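Glucose import ATP-binding protein GlcV (Sulfolobus solfataricus, PDB 1OXX) hydrolyses ATP as the energy-coupling subunit of an ABC transporter that takes glucose into the cell. Local coordinates at residues G85-T90 with L162-P167; G299-I304 with H330-G335; D55-G60 with L68-G73; G275-D280 with K346-E351; W91-N96 with H136-L141. The protein carries 1 engineered substitution. All coordinates share one frame; numbering follows the deposited sequence. Where two conformers were deposited one is given.

Interaction 1: residues G85-T90 with L162-P167; sequences GMVFQT and LLLDEP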
# COMPACT_ATOMS: atom_id res chain seq x y z
N GLY A 85 10.58 -15.63 3.35
CA GLY A 85 11.10 -15.26 2.05
C GLY A 85 10.93 -13.76 1.92
O GLY A 85 9.86 -13.24 2.22
N MET A 86 11.99 -13.08 1.49
CA MET A 86 11.98 -11.62 1.41
C MET A 86 12.15 -11.13 -0.03
O MET A 86 13.08 -11.55 -0.71
CB MET A 86 13.11 -11.05 2.26
CG MET A 86 12.93 -11.24 3.75
SD MET A 86 14.39 -10.80 4.71
CE MET A 86 15.46 -12.17 4.31
N VAL A 87 11.26 -10.24 -0.45
CA VAL A 87 11.37 -9.55 -1.74
C VAL A 87 11.37 -8.09 -1.35
O VAL A 87 10.30 -7.52 -1.12
CB VAL A 87 10.21 -9.81 -2.66
CG1 VAL A 87 10.39 -9.02 -3.94
CG2 VAL A 87 10.09 -11.30 -2.95
N PHE A 88 12.55 -7.51 -1.26
CA PHE A 88 12.71 -6.15 -0.77
C PHE A 88 13.39 -5.34 -1.85
O PHE A 88 14.41 -5.76 -2.38
CB PHE A 88 13.60 -6.10 0.47
CG PHE A 88 13.00 -6.70 1.73
CD1 PHE A 88 11.69 -7.11 1.80
CD2 PHE A 88 13.80 -6.84 2.86
CE1 PHE A 88 11.18 -7.63 2.96
CE2 PHE A 88 13.29 -7.37 4.02
CZ PHE A 88 11.98 -7.76 4.08
N GLN A 89 12.86 -4.17 -2.14
CA GLN A 89 13.45 -3.32 -3.16
C GLN A 89 14.94 -3.10 -2.87
O GLN A 89 15.75 -3.04 -3.80
CB GLN A 89 12.71 -1.98 -3.25
CG GLN A 89 13.25 -1.08 -4.36
CD GLN A 89 12.39 0.15 -4.61
OE1 GLN A 89 12.08 0.45 -5.77
NE2 GLN A 89 12.02 0.85 -3.55
N THR A 90 15.29 -3.03 -1.59
CA THR A 90 16.67 -2.79 -1.17
C THR A 90 17.55 -4.03 -1.13
O THR A 90 18.74 -3.93 -0.82
CB THR A 90 16.68 -2.14 0.22
OG1 THR A 90 15.92 -2.95 1.13
CG2 THR A 90 15.95 -0.81 0.21
N LEU A 162 5.86 -14.78 3.33
CA LEU A 162 6.48 -14.02 2.26
C LEU A 162 6.33 -12.54 2.61
O LEU A 162 5.23 -12.07 2.82
CB LEU A 162 5.79 -14.30 0.93
CG LEU A 162 6.38 -13.60 -0.30
CD1 LEU A 162 7.85 -13.99 -0.50
CD2 LEU A 162 5.55 -13.95 -1.54
N LEU A 163 7.46 -11.84 2.67
CA LEU A 163 7.51 -10.43 3.05
C LEU A 163 7.92 -9.60 1.84
O LEU A 163 8.95 -9.86 1.24
CB LEU A 163 8.54 -10.21 4.14
CG LEU A 163 8.38 -11.00 5.43
CD1 LEU A 163 9.50 -10.72 6.46
CD2 LEU A 163 7.03 -10.67 6.05
N LEU A 164 7.11 -8.60 1.50
CA LEU A 164 7.33 -7.75 0.34
C LEU A 164 7.39 -6.30 0.79
O LEU A 164 6.47 -5.80 1.44
CB LEU A 164 6.19 -7.91 -0.65
CG LEU A 164 5.86 -9.33 -1.13
CD1 LEU A 164 4.58 -9.32 -1.97
CD2 LEU A 164 7.02 -9.95 -1.91
N ASP A 165 8.48 -5.64 0.47
CA ASP A 165 8.67 -4.23 0.79
C ASP A 165 8.92 -3.51 -0.53
O ASP A 165 9.99 -3.66 -1.13
CB ASP A 165 9.86 -4.05 1.73
CG ASP A 165 10.02 -2.62 2.22
OD1 ASP A 165 9.48 -1.69 1.58
OD2 ASP A 165 10.67 -2.35 3.26
N GLU A 166 7.94 -2.72 -0.99
CA GLU A 166 8.05 -2.00 -2.26
C GLU A 166 8.49 -2.94 -3.36
O GLU A 166 9.41 -2.63 -4.12
CB GLU A 166 9.07 -0.87 -2.15
CG GLU A 166 8.67 0.27 -1.26
CD GLU A 166 7.62 1.17 -1.89
OE1 GLU A 166 7.61 1.28 -3.13
OE2 GLU A 166 6.82 1.76 -1.14
N PRO A 167 7.84 -4.09 -3.46
CA PRO A 167 8.32 -5.17 -4.33
C PRO A 167 8.24 -4.92 -5.83
O PRO A 167 8.89 -5.67 -6.57
CB PRO A 167 7.37 -6.31 -4.00
CG PRO A 167 6.13 -5.61 -3.63
CD PRO A 167 6.60 -4.47 -2.77

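Interaction 2: residues G299-I304 with H330-G335; sequences GKVKVI and HPIHSG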
# COMPACT_ATOMS: atom_id res chain seq x y z
N GLY A 299 -19.16 26.47 -9.47
CA GLY A 299 -17.72 26.58 -9.40
C GLY A 299 -17.19 27.17 -10.68
O GLY A 299 -17.94 27.45 -11.60
N LYS A 300 -15.88 27.34 -10.73
CA LYS A 300 -15.23 27.89 -11.89
C LYS A 300 -13.98 27.07 -12.18
O LYS A 300 -13.19 26.76 -11.27
CB LYS A 300 -14.88 29.35 -11.64
CG LYS A 300 -14.12 30.04 -12.75
CD LYS A 300 -13.99 31.55 -12.47
CE LYS A 300 -12.93 32.21 -13.35
NZ LYS A 300 -12.84 33.68 -13.11
N VAL A 301 -13.78 26.70 -13.44
CA VAL A 301 -12.59 25.94 -13.80
C VAL A 301 -11.32 26.77 -13.63
O VAL A 301 -11.21 27.90 -14.14
CB VAL A 301 -12.69 25.40 -15.25
CG1 VAL A 301 -11.47 24.63 -15.59
CG2 VAL A 301 -13.92 24.55 -15.42
N LYS A 302 -10.38 26.23 -12.86
CA LYS A 302 -9.10 26.88 -12.62
C LYS A 302 -8.02 26.41 -13.59
O LYS A 302 -7.28 27.23 -14.16
CB LYS A 302 -8.66 26.58 -11.19
CG LYS A 302 -7.29 27.11 -10.85
CD LYS A 302 -6.94 26.76 -9.42
CE LYS A 302 -5.59 27.33 -9.02
NZ LYS A 302 -5.32 27.12 -7.57
N VAL A 303 -7.89 25.09 -13.75
CA VAL A 303 -6.84 24.54 -14.60
C VAL A 303 -7.18 23.13 -15.02
O VAL A 303 -7.88 22.40 -14.32
CB VAL A 303 -5.50 24.57 -13.85
CG1 VAL A 303 -5.54 23.71 -12.60
CG2 VAL A 303 -4.33 24.22 -14.78
N ILE A 304 -6.66 22.74 -16.18
CA ILE A 304 -6.83 21.41 -16.71
C ILE A 304 -5.49 20.74 -16.91
O ILE A 304 -4.52 21.37 -17.39
CB ILE A 304 -7.59 21.44 -18.05
CG1 ILE A 304 -8.96 22.09 -17.88
CG2 ILE A 304 -7.74 20.00 -18.62
CD1 ILE A 304 -9.69 22.25 -19.15
N HIS A 330 -14.24 14.83 -21.73
CA HIS A 330 -14.15 16.09 -22.48
C HIS A 330 -13.73 17.22 -21.55
O HIS A 330 -14.04 17.21 -20.35
CB HIS A 330 -15.50 16.49 -23.10
CG HIS A 330 -15.89 15.72 -24.33
ND1 HIS A 330 -16.55 14.51 -24.28
CD2 HIS A 330 -15.76 16.02 -25.65
CE1 HIS A 330 -16.79 14.09 -25.51
NE2 HIS A 330 -16.32 14.98 -26.36
N PRO A 331 -13.05 18.22 -22.10
CA PRO A 331 -12.63 19.35 -21.29
C PRO A 331 -13.76 20.34 -21.06
O PRO A 331 -14.76 20.34 -21.78
CB PRO A 331 -11.53 20.02 -22.14
CG PRO A 331 -11.72 19.52 -23.51
CD PRO A 331 -12.68 18.37 -23.51
N ILE A 332 -13.61 21.12 -20.00
CA ILE A 332 -14.39 22.33 -19.79
C ILE A 332 -13.32 23.35 -19.55
O ILE A 332 -12.57 23.26 -18.60
CB ILE A 332 -15.35 22.27 -18.62
CG1 ILE A 332 -16.29 21.09 -18.75
CG2 ILE A 332 -16.12 23.58 -18.55
CD1 ILE A 332 -17.18 20.89 -17.54
N HIS A 333 -13.23 24.32 -20.43
CA HIS A 333 -12.07 25.20 -20.42
C HIS A 333 -11.97 26.14 -19.23
O HIS A 333 -12.94 26.44 -18.55
CB HIS A 333 -11.94 25.92 -21.77
CG HIS A 333 -12.90 27.06 -21.99
ND1 HIS A 333 -14.13 26.89 -22.60
CD2 HIS A 333 -12.77 28.38 -21.77
CE1 HIS A 333 -14.73 28.06 -22.71
NE2 HIS A 333 -13.92 28.99 -22.22
N SER A 334 -10.74 26.58 -18.98
CA SER A 334 -10.43 27.43 -17.84
C SER A 334 -11.26 28.70 -17.84
O SER A 334 -11.45 29.34 -18.88
CB SER A 334 -8.94 27.78 -17.86
OG SER A 334 -8.57 28.58 -16.75
N GLY A 335 -11.79 29.05 -16.67
CA GLY A 335 -12.59 30.24 -16.53
C GLY A 335 -14.09 29.99 -16.66
O GLY A 335 -14.91 30.85 -16.32
O HOH W 1 -5.80 27.66 -16.67

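Interaction 3: residues D55-G60 with L68-G73; sequences DVPSTG and LVASNG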
# COMPACT_ATOMS: atom_id res chain seq x y z
N ASP A 55 15.74 -6.54 12.51
CA ASP A 55 15.73 -5.60 13.61
C ASP A 55 14.81 -6.19 14.68
O ASP A 55 14.20 -7.24 14.46
CB ASP A 55 15.25 -4.23 13.16
CG ASP A 55 15.68 -3.11 14.10
OD1 ASP A 55 16.20 -3.39 15.21
OD2 ASP A 55 15.53 -1.91 13.80
N VAL A 56 14.75 -5.54 15.84
CA VAL A 56 13.94 -6.01 16.95
C VAL A 56 13.13 -4.90 17.57
O VAL A 56 13.51 -3.73 17.47
CB VAL A 56 14.81 -6.64 18.06
CG1 VAL A 56 15.51 -7.89 17.54
CG2 VAL A 56 15.82 -5.64 18.57
N PRO A 57 12.01 -5.24 18.20
CA PRO A 57 11.25 -4.23 18.94
C PRO A 57 12.11 -3.67 20.06
O PRO A 57 12.90 -4.41 20.68
CB PRO A 57 10.08 -5.02 19.54
CG PRO A 57 10.01 -6.29 18.75
CD PRO A 57 11.39 -6.57 18.28
N SER A 58 11.99 -2.38 20.31
CA SER A 58 12.64 -1.76 21.49
C SER A 58 11.91 -2.26 22.73
O SER A 58 12.53 -2.66 23.72
CB SER A 58 12.61 -0.23 21.39
OG SER A 58 13.33 0.23 20.25
N THR A 59 10.58 -2.22 22.66
CA THR A 59 9.73 -2.80 23.68
C THR A 59 8.63 -3.56 22.98
O THR A 59 8.32 -3.30 21.80
CB THR A 59 9.15 -1.73 24.61
OG1 THR A 59 8.49 -0.73 23.85
CG2 THR A 59 10.27 -1.00 25.32
N GLY A 60 8.07 -4.54 23.67
CA GLY A 60 7.04 -5.39 23.10
C GLY A 60 7.57 -6.73 22.60
O GLY A 60 8.77 -6.99 22.62
N LEU A 68 8.08 -17.19 20.60
CA LEU A 68 8.59 -15.83 20.79
C LEU A 68 9.87 -15.66 19.97
O LEU A 68 10.89 -16.33 20.23
CB LEU A 68 8.86 -15.57 22.27
CG LEU A 68 9.42 -14.20 22.64
CD1 LEU A 68 8.37 -13.11 22.45
CD2 LEU A 68 9.93 -14.21 24.07
N VAL A 69 9.82 -14.81 18.96
CA VAL A 69 10.97 -14.61 18.09
C VAL A 69 11.78 -13.34 18.40
O VAL A 69 12.92 -13.21 17.98
CB VAL A 69 10.57 -14.64 16.59
CG1 VAL A 69 9.94 -15.97 16.23
CG2 VAL A 69 9.61 -13.51 16.27
N ALA A 70 11.17 -12.38 19.09
CA ALA A 70 11.87 -11.17 19.50
C ALA A 70 11.12 -10.53 20.65
O ALA A 70 9.90 -10.62 20.73
CB ALA A 70 12.01 -10.20 18.34
N SER A 71 11.84 -9.86 21.55
CA SER A 71 11.21 -9.31 22.74
C SER A 71 12.08 -8.27 23.39
O SER A 71 13.25 -8.53 23.73
CB SER A 71 10.97 -10.44 23.75
OG SER A 71 10.46 -9.94 24.98
N ASN A 72 11.53 -7.08 23.55
CA ASN A 72 12.17 -6.04 24.33
C ASN A 72 13.69 -5.88 24.12
O ASN A 72 14.49 -5.98 25.05
CB ASN A 72 11.80 -6.26 25.79
CG ASN A 72 10.28 -6.17 26.01
OD1 ASN A 72 9.73 -5.08 26.02
ND2 ASN A 72 9.62 -7.31 26.12
N GLY A 73 14.07 -5.63 22.87
CA GLY A 73 15.45 -5.37 22.52
C GLY A 73 16.30 -6.59 22.22
O GLY A 73 17.48 -6.46 21.86

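Interaction 4: residues G275-D280 with K346-E351; sequences GIRPED and KIKVFE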
# COMPACT_ATOMS: atom_id res chain seq x y z
N GLY A 275 -14.18 15.48 2.54
CA GLY A 275 -13.44 14.63 1.64
C GLY A 275 -14.36 14.14 0.55
O GLY A 275 -15.42 13.57 0.83
N ILE A 276 -13.99 14.39 -0.70
CA ILE A 276 -14.78 13.89 -1.84
C ILE A 276 -13.81 13.41 -2.91
O ILE A 276 -12.96 14.15 -3.41
CB ILE A 276 -15.82 14.95 -2.35
CG1 ILE A 276 -16.80 14.32 -3.36
CG2 ILE A 276 -15.16 16.19 -2.92
CD1 ILE A 276 -17.90 13.46 -2.72
N ARG A 277 -13.90 12.12 -3.22
CA ARG A 277 -13.00 11.55 -4.21
C ARG A 277 -13.36 12.02 -5.62
O ARG A 277 -14.52 12.31 -5.91
CB ARG A 277 -13.01 10.03 -4.10
CG ARG A 277 -12.48 9.51 -2.78
CD ARG A 277 -12.10 8.02 -2.83
NE ARG A 277 -11.82 7.52 -1.49
CZ ARG A 277 -10.68 7.70 -0.83
NH1 ARG A 277 -9.66 8.33 -1.39
NH2 ARG A 277 -10.55 7.20 0.40
N PRO A 278 -12.37 12.10 -6.51
CA PRO A 278 -12.64 12.61 -7.87
C PRO A 278 -13.71 11.84 -8.63
O PRO A 278 -14.44 12.44 -9.40
CB PRO A 278 -11.28 12.50 -8.55
CG PRO A 278 -10.55 11.51 -7.75
CD PRO A 278 -10.95 11.76 -6.33
N GLU A 279 -13.83 10.53 -8.43
CA GLU A 279 -14.86 9.76 -9.11
C GLU A 279 -16.26 10.10 -8.60
O GLU A 279 -17.25 9.73 -9.24
CB GLU A 279 -14.61 8.27 -8.96
CG GLU A 279 -14.72 7.74 -7.54
CD GLU A 279 -13.39 7.64 -6.81
OE1 GLU A 279 -12.46 8.40 -7.13
OE2 GLU A 279 -13.29 6.78 -5.87
N ASP A 280 -16.33 10.80 -7.48
CA ASP A 280 -17.61 11.14 -6.86
C ASP A 280 -18.00 12.58 -7.10
O ASP A 280 -18.84 13.13 -6.37
CB ASP A 280 -17.57 10.82 -5.37
CG ASP A 280 -17.33 9.35 -5.11
OD1 ASP A 280 -17.90 8.51 -5.86
OD2 ASP A 280 -16.56 9.00 -4.19
N LYS A 346 -21.18 9.46 -0.71
CA LYS A 346 -19.73 9.36 -0.72
C LYS A 346 -19.06 10.59 -0.12
O LYS A 346 -17.83 10.67 -0.07
CB LYS A 346 -19.19 9.11 -2.12
CG LYS A 346 -19.71 7.86 -2.78
CD LYS A 346 -19.11 6.63 -2.15
CE LYS A 346 -19.64 5.37 -2.83
NZ LYS A 346 -19.03 4.16 -2.26
N ILE A 347 -19.83 11.55 0.37
CA ILE A 347 -19.23 12.68 1.04
C ILE A 347 -18.68 12.23 2.39
O ILE A 347 -19.40 11.63 3.19
CB ILE A 347 -20.26 13.80 1.28
CG1 ILE A 347 -20.90 14.31 -0.02
CG2 ILE A 347 -19.63 14.92 2.10
CD1 ILE A 347 -22.17 15.13 0.20
N LYS A 348 -17.41 12.49 2.63
CA LYS A 348 -16.79 12.20 3.91
C LYS A 348 -16.65 13.51 4.65
O LYS A 348 -16.36 14.55 4.05
CB LYS A 348 -15.44 11.54 3.73
CG LYS A 348 -15.54 10.20 3.02
CD LYS A 348 -14.33 9.94 2.19
CE LYS A 348 -14.37 8.60 1.43
NZ LYS A 348 -15.45 8.42 0.43
N VAL A 349 -16.91 13.48 5.95
CA VAL A 349 -16.81 14.71 6.73
C VAL A 349 -16.16 14.42 8.06
O VAL A 349 -16.39 13.36 8.66
CB VAL A 349 -18.20 15.40 6.89
CG1 VAL A 349 -19.14 14.57 7.74
CG2 VAL A 349 -18.05 16.81 7.46
N PHE A 350 -15.28 15.33 8.46
CA PHE A 350 -14.53 15.24 9.71
C PHE A 350 -14.53 16.57 10.44
O PHE A 350 -14.61 17.63 9.82
CB PHE A 350 -13.08 14.84 9.44
CG PHE A 350 -12.94 13.63 8.56
CD1 PHE A 350 -12.80 13.77 7.19
CD2 PHE A 350 -12.99 12.36 9.11
CE1 PHE A 350 -12.70 12.67 6.39
CE2 PHE A 350 -12.89 11.26 8.30
CZ PHE A 350 -12.74 11.42 6.94
N GLU A 351 -14.45 16.51 11.76
CA GLU A 351 -14.36 17.74 12.54
C GLU A 351 -13.01 18.37 12.27
O GLU A 351 -12.01 17.67 12.15
CB GLU A 351 -14.49 17.45 14.04
CG GLU A 351 -15.85 16.95 14.45
CD GLU A 351 -15.97 16.72 15.95
OE1 GLU A 351 -16.81 15.90 16.36
OE2 GLU A 351 -15.21 17.37 16.70
O HOH W 2 -15.78 10.41 -1.98
O HOH W 3 -14.72 6.47 -1.36

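Interaction 5: residues W91-N96 with H136-L141; sequences WALYPN and HFPREL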
# COMPACT_ATOMS: atom_id res chain seq x y z
N TRP A 91 16.97 -5.21 -1.39
CA TRP A 91 17.76 -6.44 -1.44
C TRP A 91 17.92 -6.85 -2.90
O TRP A 91 17.11 -7.59 -3.44
CB TRP A 91 17.10 -7.58 -0.67
CG TRP A 91 17.96 -8.81 -0.58
CD1 TRP A 91 19.32 -8.86 -0.69
CD2 TRP A 91 17.52 -10.15 -0.36
NE1 TRP A 91 19.76 -10.15 -0.53
CE2 TRP A 91 18.67 -10.97 -0.34
CE3 TRP A 91 16.27 -10.76 -0.18
CZ2 TRP A 91 18.61 -12.35 -0.14
CZ3 TRP A 91 16.21 -12.12 0.02
CH2 TRP A 91 17.38 -12.91 0.04
N ALA A 92 18.98 -6.39 -3.53
CA ALA A 92 19.15 -6.65 -4.96
C ALA A 92 19.75 -8.02 -5.25
O ALA A 92 20.18 -8.74 -4.36
CB ALA A 92 20.03 -5.57 -5.56
N LEU A 93 19.74 -8.38 -6.52
CA LEU A 93 20.42 -9.59 -6.93
C LEU A 93 21.93 -9.33 -6.91
O LEU A 93 22.36 -8.20 -7.08
CB LEU A 93 19.98 -10.01 -8.33
CG LEU A 93 18.49 -10.29 -8.52
CD1 LEU A 93 18.19 -10.57 -9.98
CD2 LEU A 93 18.09 -11.47 -7.65
N TYR A 94 22.73 -10.37 -6.69
CA TYR A 94 24.18 -10.21 -6.72
C TYR A 94 24.58 -10.10 -8.18
O TYR A 94 24.32 -11.02 -8.96
CB TYR A 94 24.88 -11.41 -6.09
CG TYR A 94 24.86 -11.43 -4.59
CD1 TYR A 94 23.91 -12.17 -3.90
CD2 TYR A 94 25.80 -10.72 -3.86
CE1 TYR A 94 23.90 -12.20 -2.51
CE2 TYR A 94 25.80 -10.74 -2.47
CZ TYR A 94 24.85 -11.49 -1.81
OH TYR A 94 24.85 -11.51 -0.43
N PRO A 95 25.19 -8.99 -8.56
CA PRO A 95 25.47 -8.73 -9.97
C PRO A 95 26.44 -9.70 -10.62
O PRO A 95 26.36 -9.88 -11.84
CB PRO A 95 26.05 -7.30 -9.95
CG PRO A 95 26.57 -7.16 -8.55
CD PRO A 95 25.60 -7.87 -7.69
N ASN A 96 27.35 -10.30 -9.85
CA ASN A 96 28.33 -11.22 -10.41
C ASN A 96 28.05 -12.69 -10.11
O ASN A 96 28.95 -13.53 -10.12
CB ASN A 96 29.74 -10.87 -9.97
CG ASN A 96 30.77 -11.45 -10.91
OD1 ASN A 96 30.48 -11.67 -12.10
ND2 ASN A 96 31.96 -11.73 -10.39
N HIS A 136 22.21 -16.59 -17.18
CA HIS A 136 22.43 -15.17 -17.37
C HIS A 136 22.80 -14.45 -16.07
O HIS A 136 22.31 -14.80 -15.00
CB HIS A 136 21.16 -14.49 -17.88
CG HIS A 136 20.78 -14.85 -19.28
ND1 HIS A 136 20.12 -13.97 -20.12
CD2 HIS A 136 20.94 -15.99 -19.98
CE1 HIS A 136 19.91 -14.56 -21.29
NE2 HIS A 136 20.40 -15.79 -21.23
N PHE A 137 23.64 -13.43 -16.19
CA PHE A 137 23.86 -12.52 -15.07
C PHE A 137 22.65 -11.59 -15.03
O PHE A 137 21.97 -11.38 -16.04
CB PHE A 137 25.13 -11.68 -15.25
CG PHE A 137 26.40 -12.46 -15.08
CD1 PHE A 137 27.24 -12.66 -16.15
CD2 PHE A 137 26.74 -13.01 -13.87
CE1 PHE A 137 28.41 -13.38 -16.00
CE2 PHE A 137 27.90 -13.74 -13.71
CZ PHE A 137 28.74 -13.91 -14.77
N PRO A 138 22.35 -11.03 -13.87
CA PRO A 138 21.20 -10.13 -13.75
C PRO A 138 21.12 -9.00 -14.79
O PRO A 138 20.03 -8.65 -15.24
CB PRO A 138 21.37 -9.56 -12.34
CG PRO A 138 21.96 -10.71 -11.58
CD PRO A 138 22.98 -11.29 -12.56
N ARG A 139 22.26 -8.43 -15.17
CA ARG A 139 22.26 -7.33 -16.12
C ARG A 139 21.67 -7.73 -17.46
O ARG A 139 21.12 -6.89 -18.18
CB ARG A 139 23.68 -6.82 -16.32
CG ARG A 139 23.77 -5.56 -17.18
CD ARG A 139 25.17 -5.03 -17.31
NE ARG A 139 26.03 -5.97 -18.00
CZ ARG A 139 27.32 -5.75 -18.22
NH1 ARG A 139 27.87 -4.62 -17.80
NH2 ARG A 139 28.05 -6.65 -18.87
N GLU A 140 21.80 -9.01 -17.81
CA GLU A 140 21.31 -9.50 -19.09
C GLU A 140 19.88 -10.02 -19.00
O GLU A 140 19.36 -10.60 -19.96
CB GLU A 140 22.24 -10.57 -19.67
CG GLU A 140 23.52 -10.01 -20.28
CD GLU A 140 24.47 -9.42 -19.25
OE1 GLU A 140 24.75 -8.20 -19.32
OE2 GLU A 140 24.97 -10.17 -18.40
N LEU A 141 19.27 -9.84 -17.84
CA LEU A 141 17.86 -10.21 -17.68
C LEU A 141 16.97 -8.99 -17.88
O LEU A 141 17.37 -7.86 -17.60
CB LEU A 141 17.61 -10.74 -16.28
CG LEU A 141 18.32 -12.02 -15.86
CD1 LEU A 141 18.00 -12.36 -14.43
CD2 LEU A 141 17.96 -13.16 -16.79
O HOH W 4 24.86 -8.40 -13.55

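Interaction 1: residues G85-T90 with L162-P167
Val87 is tied to strand 162-165 through both backbone polar groups: its N donates to Leu163 O (2.9 Å) and its O accepts from Asp165 N (3.1 Å). Leu163 N to Gly85 O at 2.8 Å and Gln89 N to Asp165 O complete the parallel ladder, and side chains pack on both of its faces. On one, Val87 CG1, anti to the backbone N (chi1 178°), meets Pro167 CB at 4.1 Å, while helix 143-155 covers Val87 with Leu151 and Ala154. On the other, the Phe88 ring leans obliquely on Asp165, CD1 to CB 3.6 Å, and puts CE1 3.9 Å from Leu163 CB; Met86 CB sits over the ring centre. Asp165 turns its carboxylate away from the ring, and OD2 bonds Thr45 OG1 of the Walker A loop. Beyond the strand ends the fit is looser and partly exposed: Gln89 CB touches Glu166 O at 3.5 Å, and the bent Glu166 side chain leads to Ser169 and His199. Strand 161-165 carries the Walker B motif, ending at Asp165 and followed by Glu166, with Gln89 in the neighbouring Q-loop, both consistent with inferred ATP contacts in the P-loop core of ABC ATPases.

Interaction 2: residues G299-I304 with H330-G335
Val301 and Ile304 meet the peptide oxygens of the loop 330-335. Val301 CB lies 3.5 Å from His333 O, and its CG1, anti to the backbone N (chi1 -180°), is equally close to Ile332 O. The second methyl, CG2, packs alongside Ile332 CG2 at 3.9 Å. Ile304 has an extended side chain that carries CD1 to the same Ile332 O, at a short 3.1 Å, and to within 4.2 Å of Pro331 CB. One direct hydrogen bond crosses the contact: Gly335 N donates to Val301 O at 2.8 Å, coming in tilted from the carbonyl plane. Ser334 OG adds a water-mediated link, since the water bonded to it also donates to Lys302 O. The aliphatic part of Lys300 runs beside Gly335, CG to O 3.7 Å. Here a loop joining strands 324-328 and 337-342 lies against the long strand 294-307, within a C-terminal domain of probable OB type. That strand is itself kinked: Lys302 and Val303 both face Thr314 in a classic beta bulge, and the side chains of both leave the backbone away from the loop. Behind the contact, strand 310-317 supports it, Ile313 touching Val301 and Phe311 touching both Ile304 and Pro331. Lys302 NZ reaches Glu323 in a salt bridge.

Interaction 3: residues D55-G60 with L68-G73
Asn72 meets Gly60, and Ala70 meets Pro57, in a contact that lies at the open end of a hairpin in the antiparallel beta subdomain of the ABC cassette, where the loop 55-60 leads from helix 41-52 into strand 61-64 and strand 67-71 returns beside it. Just before the first contact the returning strand is kinked, Val69 and Ala70 both facing Leu62 in a classic beta bulge. Ala70 turns its methyl toward the loop, CB lying 3.7 Å from Pro57 CD and, more loosely, near Val56 CG1. Pro57 is backed in turn by Val9 and Ile50, so that it bridges strand 4-13 and helix 41-52. Ser71 CB leaves the backbone away from the loop, and its CA is offered to Gly60 O at 3.4 Å. Asn72 grips Gly60 twice: its backbone N donates to Gly60 O at 2.9 Å, in the carbonyl plane, and its OD1 accepts from Gly60 N at the same length. This second donor stands well above the plane of the amide C=O, at a C=O...N angle of 114°. Asn72 CG lies anti to its own carbonyl carbon (chi1 -61°), which folds the amide back over the loop. ND2 is engaged as well, giving one bond to Ser71 OG and another to Glu61, so that the amide orientation is fixed from both ends. Gly73, in a left-handed conformation, directs its N to Pro57 O at 2.8 Å with a bent N-H...O angle of 135°. Its own O comes within 3.8 Å of Val56 CG2.

Interaction 4: residues G275-D280 with K346-E351
At the edge of an antiparallel sheet in the C-terminal part of the chain, Gly275 and Lys348 form a hydrogen-bonded pair. Gly275 N donates to Lys348 O at 2.8 Å, from above the carbonyl plane, and Lys348 N returns a bond to Gly275 O at 2.9 Å, in the plane. Beyond this pair the segments splay apart, and side chains and water take over. Ile276 CD1 meets Ile347 CG1 at 4.1 Å, both residues resting on Val342. Asp280 lays its carboxylate against the start of the Lys346 side chain, OD2 to CB 3.3 Å, while Lys346 bends at chi2 (-72°) and its end leads away, toward a long, weak ion pair with Asp230. A water joins the two segments with four bonds: it donates to Asp280 OD2 and Lys346 O and accepts from Arg277 N and Lys348 NZ. Lys348 NZ lies 4.2 Å from Arg277 NE, and a second water accepts from both, probably easing the repulsion; the carboxylate of Asp280, 4.8 Å from NZ at its OD2, would also offset the charge. The guanidinium of Arg277 is held elsewhere, by Tyr229, with which it makes a cation-pi contact, and by the carbonyls of Ala238 and Glu243. The short 3-10 turn after Arg277 then carries the chain into strand 281-284, making the contact a junction where one antiparallel sheet hands over to the other, with strand 348-351 closing the edge of the first.

Interaction 5: residues W91-N96 with H136-L141
Pro138 is the main apolar partner of the loop 91-96. Its CG lies 3.9 Å from Leu93 CB, and Leu93 CD1 runs past the Pro138 ring at 4.1 Å from CB. Leu93 also packs on Val149 and Arg153 of helix 143-155, and Asn102 of helix 99-104 touches both Leu93 and Pro138. Contacts of carbon with oxygen come next: Tyr94 O approaches Pro138 CG at 3.5 Å, and Pro95 O sits 3.7 Å from Phe137 CD2, oblique to the ring. Asn96, its CG anti to the backbone N (chi1 -159°), lies alongside Phe137 with OD1 3.7 Å from CE2 and the amide and ring planes 30° apart. The two loops belong to the helical subdomain side of the ABC cassette: 91-96 follows the Q-loop, and Leu141 begins the ABC signature sequence, LSGGQ in relatives. No direct hydrogen bond joins the segments; a single water donates to Pro95 O at 2.7 Å and accepts from Arg139 N. Within 136-141, the 3-10 turn is closed by Glu140 N to Phe137 O and Leu141 N to Pro138 O. Arg139 NE forms a salt bridge with Glu140 OE1 at 2.9 Å, on the syn lone pair and in the guanidinium plane.

Overall arrangement
Interactions 1 and 4 are buried and built on strand pairs, parallel in the nucleotide-binding core and antiparallel in the C-terminal part, though interaction 4 adds charged side chains and waters. Interactions 2 and 5 are surface contacts, a loop on a strand and a loop on a loop, dominated by carbon meeting peptide oxygen and by water bridges; interaction 3 is intermediate, with an asparagine amide taking over part of the backbone bonding. Interactions 1, 3 and 5 share the ABC domain, and 5 is nested inside the chain loop closed by 1, the two touching where Trp91 packs on Met86. Interaction 2 is likewise nested inside 4, with centres about 21 Å apart, and its centre lies about 42 Å from that of 1.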